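Local coordinates for prolyl endopeptidase (Myxococcus xanthus, PDB 2BKL), which probably cleaves oligopeptides on the carboxyl side of proline, and also of alanine, as a serine endopeptidase of the S9A family, at residues R247-N252 with G454-N459; V563-F568 with R572-E577; Y578-A581 with E585-K588. One frame throughout, in Å; residues are numbered along the deposited sequence.

How the contacts relate
Contact 1 joins the propeller to the catalytic domain, whereas contacts 2 and 3 lie within the catalytic domain and follow each other along the chain. The short helix 575-578 links these two: its start belongs to contact 2, and contact 3 begins as the chain leaves it, with Gly-579 the first residue out. Contacts 1 and 2 are partly buried and both touch the bound ligand, and aromatic rings pack where they meet: Phe-456 lies against Trp-574, and its backbone N probably donates to Glu-577 OE2. Contact 3, more buried though farther from the chain's centre, relies instead on a carboxylate-to-backbone bond, and Tyr-565 OH of contact 2 reaches Gly-579 O beside it.

Contact 1: residues R247-N252 with G454-N459; sequences RGWSEN and GGFNVN. With ZAH (N-[(benzyloxy)carbonyl]-L-alanyl-L-proline), chain C.
The two segments approach most closely at Trp-249 and Phe-456, whose CA atoms are 6.0 Å apart. Trp-249 sits in the turn leading into strand 251-257, a turn closed by Arg-247 N bonding to Glu-251 O and holding a salt bridge between the side chains of the same two residues. Phe-456 follows Gly-455 at the second position of a type I' beta turn closed by Val-458 N bonding to Gly-455 O. No hydrogen bond crosses the contact; aromatic packing carries it. Phe-456 turns the CD2 side of its ring toward the face of the Trp-249 indole, CD2 lying 3.5 Å from Trp-249 CE3. This is a T-shaped stack, with ring planes at 88° and centroids 4.9 Å apart. Phe-456 CB adds a CH-pi contact over the five-membered ring, 4.3 Å from its centroid. The pair spans the interface of a prolyl oligopeptidase, with Trp-249 from the beta-propeller and Phe-456 from the catalytic alpha/beta-hydrolase domain, and both line the ligand pocket. With CG anti to its carbonyl carbon (chi1 -62°), Phe-456 presents a ring face to the proline of ZAH, CZ lying 3.4 Å from ZAH C6. Trp-249 CZ2 reaches ZAH N14 at 3.5 Å.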
loop_
_atom_site.group_PDB
_atom_site.type_symbol
_atom_site.label_atom_id
_atom_site.label_comp_id
_atom_site.label_asym_id
_atom_site.label_seq_id
_atom_site.Cartn_x
_atom_site.Cartn_y
_atom_site.Cartn_z
ATOM N N ARG A 247 -5.684 7.156 14.821
ATOM C CA ARG A 247 -5.176 6.113 15.696
ATOM C C ARG A 247 -5.193 4.797 14.926
ATOM O O ARG A 247 -6.164 4.031 14.957
ATOM C CB ARG A 247 -5.979 6.045 16.983
ATOM C CG ARG A 247 -5.641 7.212 17.896
ATOM C CD ARG A 247 -6.292 7.115 19.265
ATOM N NE ARG A 247 -7.710 7.283 19.077
ATOM C CZ ARG A 247 -8.279 8.463 18.904
ATOM N NH1 ARG A 247 -7.528 9.562 18.930
ATOM N NH2 ARG A 247 -9.592 8.536 18.685
ATOM N N GLY A 248 -4.121 4.559 14.193
ATOM C CA GLY A 248 -4.007 3.424 13.307
ATOM C C GLY A 248 -5.073 3.508 12.234
ATOM O O GLY A 248 -5.324 4.580 11.655
ATOM N N TRP A 249 -5.662 2.354 11.946
ATOM C CA TRP A 249 -6.615 2.171 10.872
ATOM C C TRP A 249 -8.007 1.866 11.421
ATOM O O TRP A 249 -8.881 1.416 10.686
ATOM C CB TRP A 249 -6.090 1.042 9.955
ATOM C CG TRP A 249 -4.945 1.491 9.093
ATOM C CD1 TRP A 249 -5.011 1.844 7.775
ATOM C CD2 TRP A 249 -3.576 1.764 9.497
ATOM N NE1 TRP A 249 -3.792 2.268 7.324
ATOM C CE2 TRP A 249 -2.895 2.228 8.358
ATOM C CE3 TRP A 249 -2.848 1.595 10.681
ATOM C CZ2 TRP A 249 -1.546 2.555 8.368
ATOM C CZ3 TRP A 249 -1.485 1.961 10.684
ATOM C CH2 TRP A 249 -0.865 2.415 9.539
ATOM N N SER A 250 -8.258 2.106 12.709
ATOM C CA SER A 250 -9.552 1.725 13.309
ATOM C C SER A 250 -10.342 2.836 13.920
ATOM O O SER A 250 -11.552 2.690 14.107
ATOM C CB SER A 250 -9.344 0.679 14.397
ATOM O OG SER A 250 -8.541 -0.359 13.871
ATOM N N GLU A 251 -9.688 3.935 14.267
ATOM C CA GLU A 251 -10.412 5.048 14.866
ATOM C C GLU A 251 -9.677 6.339 14.641
ATOM O O GLU A 251 -8.476 6.335 14.395
ATOM C CB GLU A 251 -10.738 4.790 16.351
ATOM C CG GLU A 251 -9.580 4.867 17.299
ATOM C CD GLU A 251 -9.980 4.737 18.777
ATOM O OE1 GLU A 251 -10.880 3.951 19.153
ATOM O OE2 GLU A 251 -9.348 5.423 19.592
ATOM N N ASN A 252 -10.412 7.425 14.607
ATOM C CA ASN A 252 -9.799 8.750 14.521
ATOM C C ASN A 252 -10.681 9.828 15.113
ATOM O O ASN A 252 -11.869 9.630 15.324
ATOM C CB ASN A 252 -9.431 9.112 13.074
ATOM C CG ASN A 252 -10.634 9.356 12.194
ATOM O OD1 ASN A 252 -11.183 8.399 11.638
ATOM N ND2 ASN A 252 -10.995 10.619 11.987
ATOM N N GLY A 454 -3.675 -9.266 4.456
ATOM C CA GLY A 454 -4.431 -9.554 5.667
ATOM C C GLY A 454 -4.152 -8.587 6.793
ATOM O O GLY A 454 -3.542 -8.943 7.787
ATOM N N GLY A 455 -4.604 -7.368 6.631
ATOM C CA GLY A 455 -4.338 -6.354 7.622
ATOM C C GLY A 455 -4.609 -4.965 7.140
ATOM O O GLY A 455 -4.749 -4.682 5.945
ATOM N N PHE A 456 -4.708 -4.066 8.113
ATOM C CA PHE A 456 -4.727 -2.636 7.899
ATOM C C PHE A 456 -5.895 -2.139 7.044
ATOM O O PHE A 456 -5.810 -1.085 6.429
ATOM C CB PHE A 456 -3.372 -2.165 7.339
ATOM C CG PHE A 456 -2.243 -2.430 8.273
ATOM C CD1 PHE A 456 -1.566 -3.641 8.281
ATOM C CD2 PHE A 456 -1.901 -1.462 9.257
ATOM C CE1 PHE A 456 -0.569 -3.888 9.224
ATOM C CE2 PHE A 456 -0.895 -1.699 10.170
ATOM C CZ PHE A 456 -0.220 -2.903 10.160
ATOM N N ASN A 457 -6.999 -2.896 7.005
ATOM C CA ASN A 457 -8.175 -2.509 6.233
ATOM C C ASN A 457 -7.908 -2.456 4.732
ATOM O O ASN A 457 -8.680 -1.872 3.973
ATOM C CB ASN A 457 -8.728 -1.181 6.760
ATOM C CG ASN A 457 -10.209 -1.052 6.609
ATOM O OD1 ASN A 457 -10.976 -1.991 6.869
ATOM N ND2 ASN A 457 -10.643 0.134 6.177
ATOM N N VAL A 458 -6.834 -3.099 4.281
ATOM C CA VAL A 458 -6.441 -3.121 2.882
ATOM C C VAL A 458 -7.190 -4.215 2.155
ATOM O O VAL A 458 -7.284 -5.341 2.641
ATOM C CB VAL A 458 -4.915 -3.342 2.762
ATOM C CG1 VAL A 458 -4.474 -3.572 1.316
ATOM C CG2 VAL A 458 -4.190 -2.143 3.318
ATOM N N ASN A 459 -7.744 -3.889 1.005
ATOM C CA ASN A 459 -8.478 -4.858 0.209
ATOM C C ASN A 459 -7.652 -5.409 -0.925
ATOM O O ASN A 459 -6.890 -4.676 -1.571
ATOM C CB ASN A 459 -9.732 -4.228 -0.359
ATOM C CG ASN A 459 -10.571 -3.635 0.713
ATOM O OD1 ASN A 459 -10.825 -4.280 1.704
ATOM N ND2 ASN A 459 -10.937 -2.373 0.560
HETATM C C1 ZAH C . 3.685 -2.879 5.176
HETATM O O2 ZAH C . 2.568 -3.721 5.348
HETATM C C3 ZAH C . 3.871 -1.875 6.339
HETATM C C4 ZAH C . 4.144 -2.587 7.667
HETATM C C5 ZAH C . 2.791 -2.785 8.339
HETATM C C6 ZAH C . 1.869 -1.732 7.784
HETATM N N7 ZAH C . 2.643 -1.134 6.704
HETATM C C8 ZAH C . 2.225 -0.067 6.026
HETATM O O9 ZAH C . 3.035 0.440 5.114
HETATM C C10 ZAH C . 0.993 0.750 6.472
HETATM C C11 ZAH C . -0.184 0.017 5.828
HETATM N N14 ZAH C . 1.028 2.101 5.971
HETATM C C15 ZAH C . 1.826 3.002 6.492
HETATM O O16 ZAH C . 2.559 2.743 7.544
HETATM O O17 ZAH C . 1.849 4.308 5.900
HETATM C C18 ZAH C . 2.873 5.185 6.434
HETATM C C19 ZAH C . 3.049 6.446 5.581
HETATM C C20 ZAH C . 2.000 7.371 5.501
HETATM C C21 ZAH C . 2.144 8.517 4.719
HETATM C C22 ZAH C . 3.342 8.746 4.039
HETATM C C23 ZAH C . 4.402 7.839 4.135
HETATM C C24 ZAH C . 4.252 6.686 4.905
#

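Contact 2: residues V563-F568 with R572-E577; sequences VRYHLF and RTWIPE. With ZAH (N-[(benzyloxy)carbonyl]-L-alanyl-L-proline), chain C.
Tyr-565 and Trp-574 carry the apolar packing between the 3-10 segment 565-567 and the start of helix 575-578, Tyr-565 bringing CD2 to the indole edge, 4.2 Å from Trp-574 CE3. Ile-575 CD1 meets His-566 CB at 4.0 Å. A chi1 of 86° sets the Tyr-565 ring between its own backbone N and carbonyl carbon; its polar end, Tyr-565 OH, is in van der Waals contact with Ile-575 CG1 at 3.5 Å and hydrogen-bonds to Gly-579 O.

The polar groups touch without hydrogen bonding across the segments. Arg-572 CG packs 3.3 Å from His-566 O, which lies over one guanidinium face. Arg-572 NH2 comes near the plane of the His-566 ring, 3.8 Å from His-566 CD2, with ring and guanidinium planes 70° apart. Salt bridges to Asp-196 and Glu-582 hold this arginine.

Ligand binding falls to Trp-574. Its NE1 donates to ZAH O16 at 2.9 Å and 163°, in the indole plane, and one ring face covers the proline of ZAH, with C5 above its centre. On the opposite face lies Thr-573 OG1. With an alanine in place of Trp-574, ZAH O16 would probably lose this donor and the proline the indole on one side, leaving Phe-456 against it.

The contact ties the loop after strand 552-556 to the start of helix 575-578, with His-623 of helix 622-632 against Tyr-565 and Tyr-578 edge-to-face with the same tyrosine.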
loop_
_atom_site.group_PDB
_atom_site.type_symbol
_atom_site.label_atom_id
_atom_site.label_comp_id
_atom_site.label_asym_id
_atom_site.label_seq_id
_atom_site.Cartn_x
_atom_site.Cartn_y
_atom_site.Cartn_z
ATOM N N VAL A 563 8.252 -9.278 18.579
ATOM C CA VAL A 563 8.541 -8.874 19.946
ATOM C C VAL A 563 9.298 -7.548 19.959
ATOM O O VAL A 563 9.212 -6.793 20.925
ATOM C CB VAL A 563 9.316 -9.998 20.674
ATOM C CG1 VAL A 563 9.746 -9.566 22.067
ATOM C CG2 VAL A 563 8.465 -11.266 20.730
ATOM N N ARG A 564 10.047 -7.261 18.895
ATOM C CA ARG A 564 10.885 -6.065 18.845
ATOM C C ARG A 564 10.540 -5.073 17.715
ATOM O O ARG A 564 11.166 -4.039 17.580
ATOM C CB ARG A 564 12.357 -6.435 18.736
ATOM C CG ARG A 564 12.877 -7.161 19.945
ATOM C CD ARG A 564 14.308 -7.615 19.873
ATOM N NE ARG A 564 15.285 -6.562 19.650
ATOM C CZ ARG A 564 15.736 -5.717 20.593
ATOM N NH1 ARG A 564 15.218 -5.714 21.821
ATOM N NH2 ARG A 564 16.696 -4.851 20.269
ATOM N N TYR A 565 9.523 -5.355 16.911
ATOM C CA TYR A 565 9.276 -4.514 15.722
ATOM C C TYR A 565 9.037 -3.029 16.057
ATOM O O TYR A 565 9.368 -2.167 15.257
ATOM C CB TYR A 565 8.119 -5.068 14.874
ATOM C CG TYR A 565 6.775 -4.577 15.344
ATOM C CD1 TYR A 565 6.089 -5.214 16.376
ATOM C CD2 TYR A 565 6.219 -3.396 14.830
ATOM C CE1 TYR A 565 4.866 -4.725 16.851
ATOM C CE2 TYR A 565 4.991 -2.894 15.319
ATOM C CZ TYR A 565 4.335 -3.546 16.311
ATOM O OH TYR A 565 3.168 -3.027 16.778
ATOM N N HIS A 566 8.436 -2.769 17.207
ATOM C CA HIS A 566 8.043 -1.412 17.574
ATOM C C HIS A 566 9.260 -0.493 17.856
ATOM O O HIS A 566 9.109 0.719 17.929
ATOM C CB HIS A 566 7.127 -1.444 18.792
ATOM C CG HIS A 566 7.766 -2.078 19.984
ATOM N ND1 HIS A 566 7.945 -3.441 20.088
ATOM C CD2 HIS A 566 8.349 -1.536 21.081
ATOM C CE1 HIS A 566 8.593 -3.709 21.208
ATOM N NE2 HIS A 566 8.856 -2.568 21.828
ATOM N N LEU A 567 10.446 -1.071 17.995
ATOM C CA LEU A 567 11.663 -0.322 18.327
ATOM C C LEU A 567 12.366 0.307 17.135
ATOM O O LEU A 567 13.341 1.055 17.306
ATOM C CB LEU A 567 12.646 -1.238 19.072
ATOM C CG LEU A 567 12.122 -1.886 20.350
ATOM C CD1 LEU A 567 13.082 -2.971 20.847
ATOM C CD2 LEU A 567 11.906 -0.839 21.438
ATOM N N PHE A 568 11.917 -0.017 15.931
ATOM C CA PHE A 568 12.629 0.353 14.724
ATOM C C PHE A 568 11.743 1.026 13.695
ATOM O O PHE A 568 10.583 0.660 13.509
ATOM C CB PHE A 568 13.205 -0.897 14.052
ATOM C CG PHE A 568 14.167 -1.680 14.927
ATOM C CD1 PHE A 568 13.724 -2.611 15.859
ATOM C CD2 PHE A 568 15.525 -1.481 14.775
ATOM C CE1 PHE A 568 14.620 -3.302 16.653
ATOM C CE2 PHE A 568 16.434 -2.190 15.551
ATOM C CZ PHE A 568 15.962 -3.097 16.498
ATOM N N ARG A 572 6.148 2.058 15.674
ATOM C CA ARG A 572 5.153 2.459 16.661
ATOM C C ARG A 572 3.827 2.844 16.017
ATOM O O ARG A 572 2.772 2.713 16.638
ATOM C CB ARG A 572 5.693 3.560 17.575
ATOM C CG ARG A 572 6.823 3.058 18.446
ATOM C CD ARG A 572 7.224 4.027 19.523
ATOM N NE ARG A 572 8.237 3.427 20.391
ATOM C CZ ARG A 572 7.980 2.555 21.370
ATOM N NH1 ARG A 572 6.758 2.159 21.647
ATOM N NH2 ARG A 572 8.993 2.036 22.038
ATOM N N THR A 573 3.854 3.247 14.757
ATOM C CA THR A 573 2.614 3.600 14.087
ATOM C C THR A 573 1.713 2.406 13.837
ATOM O O THR A 573 0.539 2.608 13.524
ATOM C CB THR A 573 2.843 4.349 12.742
ATOM O OG1 THR A 573 3.434 3.498 11.759
ATOM C CG2 THR A 573 3.750 5.590 12.909
ATOM N N TRP A 574 2.265 1.188 13.937
ATOM C CA TRP A 574 1.457 -0.031 13.754
ATOM C C TRP A 574 1.025 -0.659 15.061
ATOM O O TRP A 574 0.315 -1.662 15.040
ATOM C CB TRP A 574 2.178 -1.052 12.867
ATOM C CG TRP A 574 2.691 -0.376 11.640
ATOM C CD1 TRP A 574 2.012 0.479 10.846
ATOM C CD2 TRP A 574 3.997 -0.496 11.095
ATOM N NE1 TRP A 574 2.825 0.949 9.841
ATOM C CE2 TRP A 574 4.053 0.359 9.977
ATOM C CE3 TRP A 574 5.139 -1.231 11.448
ATOM C CZ2 TRP A 574 5.209 0.533 9.226
ATOM C CZ3 TRP A 574 6.313 -1.039 10.682
ATOM C CH2 TRP A 574 6.311 -0.171 9.589
ATOM N N ILE A 575 1.367 -0.063 16.199
ATOM C CA ILE A 575 0.896 -0.593 17.463
ATOM C C ILE A 575 -0.643 -0.705 17.562
ATOM O O ILE A 575 -1.146 -1.680 18.099
ATOM C CB ILE A 575 1.519 0.200 18.634
ATOM C CG1 ILE A 575 3.015 -0.184 18.766
ATOM C CG2 ILE A 575 0.774 -0.033 19.965
ATOM C CD1 ILE A 575 3.826 0.674 19.756
ATOM N N PRO A 576 -1.403 0.245 17.009
ATOM C CA PRO A 576 -2.863 0.084 17.032
ATOM C C PRO A 576 -3.395 -1.131 16.288
ATOM O O PRO A 576 -4.553 -1.541 16.519
ATOM C CB PRO A 576 -3.370 1.384 16.394
ATOM C CG PRO A 576 -2.277 2.383 16.707
ATOM C CD PRO A 576 -1.007 1.567 16.480
ATOM N N GLU A 577 -2.594 -1.686 15.378
ATOM C CA GLU A 577 -2.948 -2.874 14.599
ATOM C C GLU A 577 -2.452 -4.184 15.224
ATOM O O GLU A 577 -3.180 -5.176 15.277
ATOM C CB GLU A 577 -2.414 -2.763 13.159
ATOM C CG GLU A 577 -2.899 -3.841 12.205
ATOM C CD GLU A 577 -4.316 -3.667 11.670
ATOM O OE1 GLU A 577 -4.976 -2.648 11.943
ATOM O OE2 GLU A 577 -4.748 -4.578 10.936
HETATM C C1 ZAH C . 3.685 -2.879 5.176
HETATM O O2 ZAH C . 2.568 -3.721 5.348
HETATM C C3 ZAH C . 3.871 -1.875 6.339
HETATM C C4 ZAH C . 4.144 -2.587 7.667
HETATM C C5 ZAH C . 2.791 -2.785 8.339
HETATM C C6 ZAH C . 1.869 -1.732 7.784
HETATM N N7 ZAH C . 2.643 -1.134 6.704
HETATM C C8 ZAH C . 2.225 -0.067 6.026
HETATM O O9 ZAH C . 3.035 0.440 5.114
HETATM C C10 ZAH C . 0.993 0.750 6.472
HETATM C C11 ZAH C . -0.184 0.017 5.828
HETATM N N14 ZAH C . 1.028 2.101 5.971
HETATM C C15 ZAH C . 1.826 3.002 6.492
HETATM O O16 ZAH C . 2.559 2.743 7.544
HETATM O O17 ZAH C . 1.849 4.308 5.900
HETATM C C18 ZAH C . 2.873 5.185 6.434
HETATM C C19 ZAH C . 3.049 6.446 5.581
HETATM C C20 ZAH C . 2.000 7.371 5.501
HETATM C C21 ZAH C . 2.144 8.517 4.719
HETATM C C22 ZAH C . 3.342 8.746 4.039
HETATM C C23 ZAH C . 4.402 7.839 4.135
HETATM C C24 ZAH C . 4.252 6.686 4.905
#

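Contact 3: residues Y578-A581 with E585-K588; sequences YGTA and EDFK
Asp-586 of helix 584-593 meets Gly-579 and Thr-580, and Phe-587 meets Ala-581, where the chain doubles back after helix 575-578. In the helical segment 585-588 the contact begins at Asp-586. Its side chain is directed at the turn, with CG anti to the carbonyl carbon and beside the backbone N (chi1 -68°). That rotation delivers OD2 to the backbone N of Thr-580, which donates a hydrogen bond of 2.9 Å at 163°. The donor meets OD2 on its anti side, tilted 21° out of the carboxylate plane. The same oxygen lies 3.2 Å from Gly-579 CA, and the CB of Asp-586 is 3.0 Å from Thr-580 O, so the carboxylate arm fits closely against the backbone of both residues. Gly-579 leaves the helix with positive phi, and a side chain at this position would collide with OD2 of Asp-586.

At Phe-587 the contact turns apolar. Its CB packs 3.7 Å from Ala-581 O, and the methyl CB of Ala-581 lies in the plane of the phenyl ring at its edge, 4.0 Å from Phe-587 CD1. With CG anti to the backbone N, the ring is carried beyond Ala-581 toward Val-18 and Val-20 of strand 18-21 and to His-16, whose NE2 is hydrogen-bonded to Ala-581 O.

The linkage is thus a helix-borne acid gripping a main-chain amide, backed by an alanine-phenylalanine contact. A carboxylate receiving the amide of Thr-580 satisfies a buried N-H and would fix the course of the chain just after Tyr-578, a residue of the ligand pocket; the N-H donation probably also helps to stabilise the negative charge of Asp-586.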
loop_
_atom_site.group_PDB
_atom_site.type_symbol
_atom_site.label_atom_id
_atom_site.label_comp_id
_atom_site.label_asym_id
_atom_site.label_seq_id
_atom_site.Cartn_x
_atom_site.Cartn_y
_atom_site.Cartn_z
ATOM N N TYR A 578 -1.209 -4.203 15.709
ATOM C CA TYR A 578 -0.591 -5.427 16.191
ATOM C C TYR A 578 -0.522 -5.543 17.718
ATOM O O TYR A 578 -0.459 -6.640 18.249
ATOM C CB TYR A 578 0.840 -5.494 15.714
ATOM C CG TYR A 578 1.077 -5.603 14.234
ATOM C CD1 TYR A 578 0.479 -6.603 13.476
ATOM C CD2 TYR A 578 1.953 -4.736 13.583
ATOM C CE1 TYR A 578 0.732 -6.723 12.124
ATOM C CE2 TYR A 578 2.238 -4.859 12.218
ATOM C CZ TYR A 578 1.625 -5.866 11.485
ATOM O OH TYR A 578 1.915 -5.970 10.147
ATOM N N GLY A 579 -0.502 -4.409 18.416
ATOM C CA GLY A 579 -0.177 -4.331 19.844
ATOM C C GLY A 579 1.325 -4.142 20.007
ATOM O O GLY A 579 2.083 -4.079 19.024
ATOM N N THR A 580 1.777 -4.023 21.248
ATOM C CA THR A 580 3.194 -3.871 21.531
ATOM C C THR A 580 3.624 -4.831 22.626
ATOM O O THR A 580 2.977 -4.927 23.675
ATOM C CB THR A 580 3.559 -2.451 21.967
ATOM O OG1 THR A 580 4.901 -2.448 22.487
ATOM C CG2 THR A 580 2.627 -1.894 23.050
ATOM N N ALA A 581 4.761 -5.480 22.416
ATOM C CA ALA A 581 5.296 -6.363 23.421
ATOM C C ALA A 581 5.697 -5.663 24.714
ATOM O O ALA A 581 6.020 -6.344 25.694
ATOM C CB ALA A 581 6.455 -7.141 22.845
ATOM N N GLU A 585 -0.283 -8.448 27.931
ATOM C CA GLU A 585 -1.267 -9.208 27.157
ATOM C C GLU A 585 -0.894 -9.176 25.676
ATOM O O GLU A 585 -1.034 -10.181 24.976
ATOM C CB GLU A 585 -2.702 -8.702 27.377
ATOM C CG GLU A 585 -3.341 -9.132 28.715
ATOM C CD GLU A 585 -3.175 -10.627 29.052
ATOM O OE1 GLU A 585 -3.482 -11.516 28.204
ATOM O OE2 GLU A 585 -2.745 -10.921 30.195
ATOM N N ASP A 586 -0.450 -8.016 25.204
ATOM C CA ASP A 586 -0.035 -7.903 23.813
ATOM C C ASP A 586 1.147 -8.818 23.546
ATOM O O ASP A 586 1.243 -9.425 22.475
ATOM C CB ASP A 586 0.424 -6.493 23.451
ATOM C CG ASP A 586 -0.676 -5.441 23.461
ATOM O OD1 ASP A 586 -1.824 -5.728 23.884
ATOM O OD2 ASP A 586 -0.427 -4.271 23.060
ATOM N N PHE A 587 2.100 -8.860 24.480
ATOM C CA PHE A 587 3.269 -9.717 24.330
ATOM C C PHE A 587 2.870 -11.162 24.129
ATOM O O PHE A 587 3.439 -11.844 23.289
ATOM C CB PHE A 587 4.199 -9.596 25.565
ATOM C CG PHE A 587 5.256 -10.661 25.633
ATOM C CD1 PHE A 587 6.351 -10.626 24.790
ATOM C CD2 PHE A 587 5.143 -11.715 26.521
ATOM C CE1 PHE A 587 7.324 -11.625 24.838
ATOM C CE2 PHE A 587 6.100 -12.727 26.553
ATOM C CZ PHE A 587 7.207 -12.656 25.729
ATOM N N LYS A 588 1.915 -11.653 24.912
ATOM C CA LYS A 588 1.524 -13.053 24.801
ATOM C C LYS A 588 1.032 -13.348 23.370
ATOM O O LYS A 588 1.419 -14.335 22.759
ATOM C CB LYS A 588 0.446 -13.422 25.808
ATOM C CG LYS A 588 0.070 -14.882 25.737
ATOM C CD LYS A 588 -0.674 -15.323 26.988
ATOM C CE LYS A 588 -0.990 -16.826 26.925
ATOM N NZ LYS A 588 -1.877 -17.134 25.769
#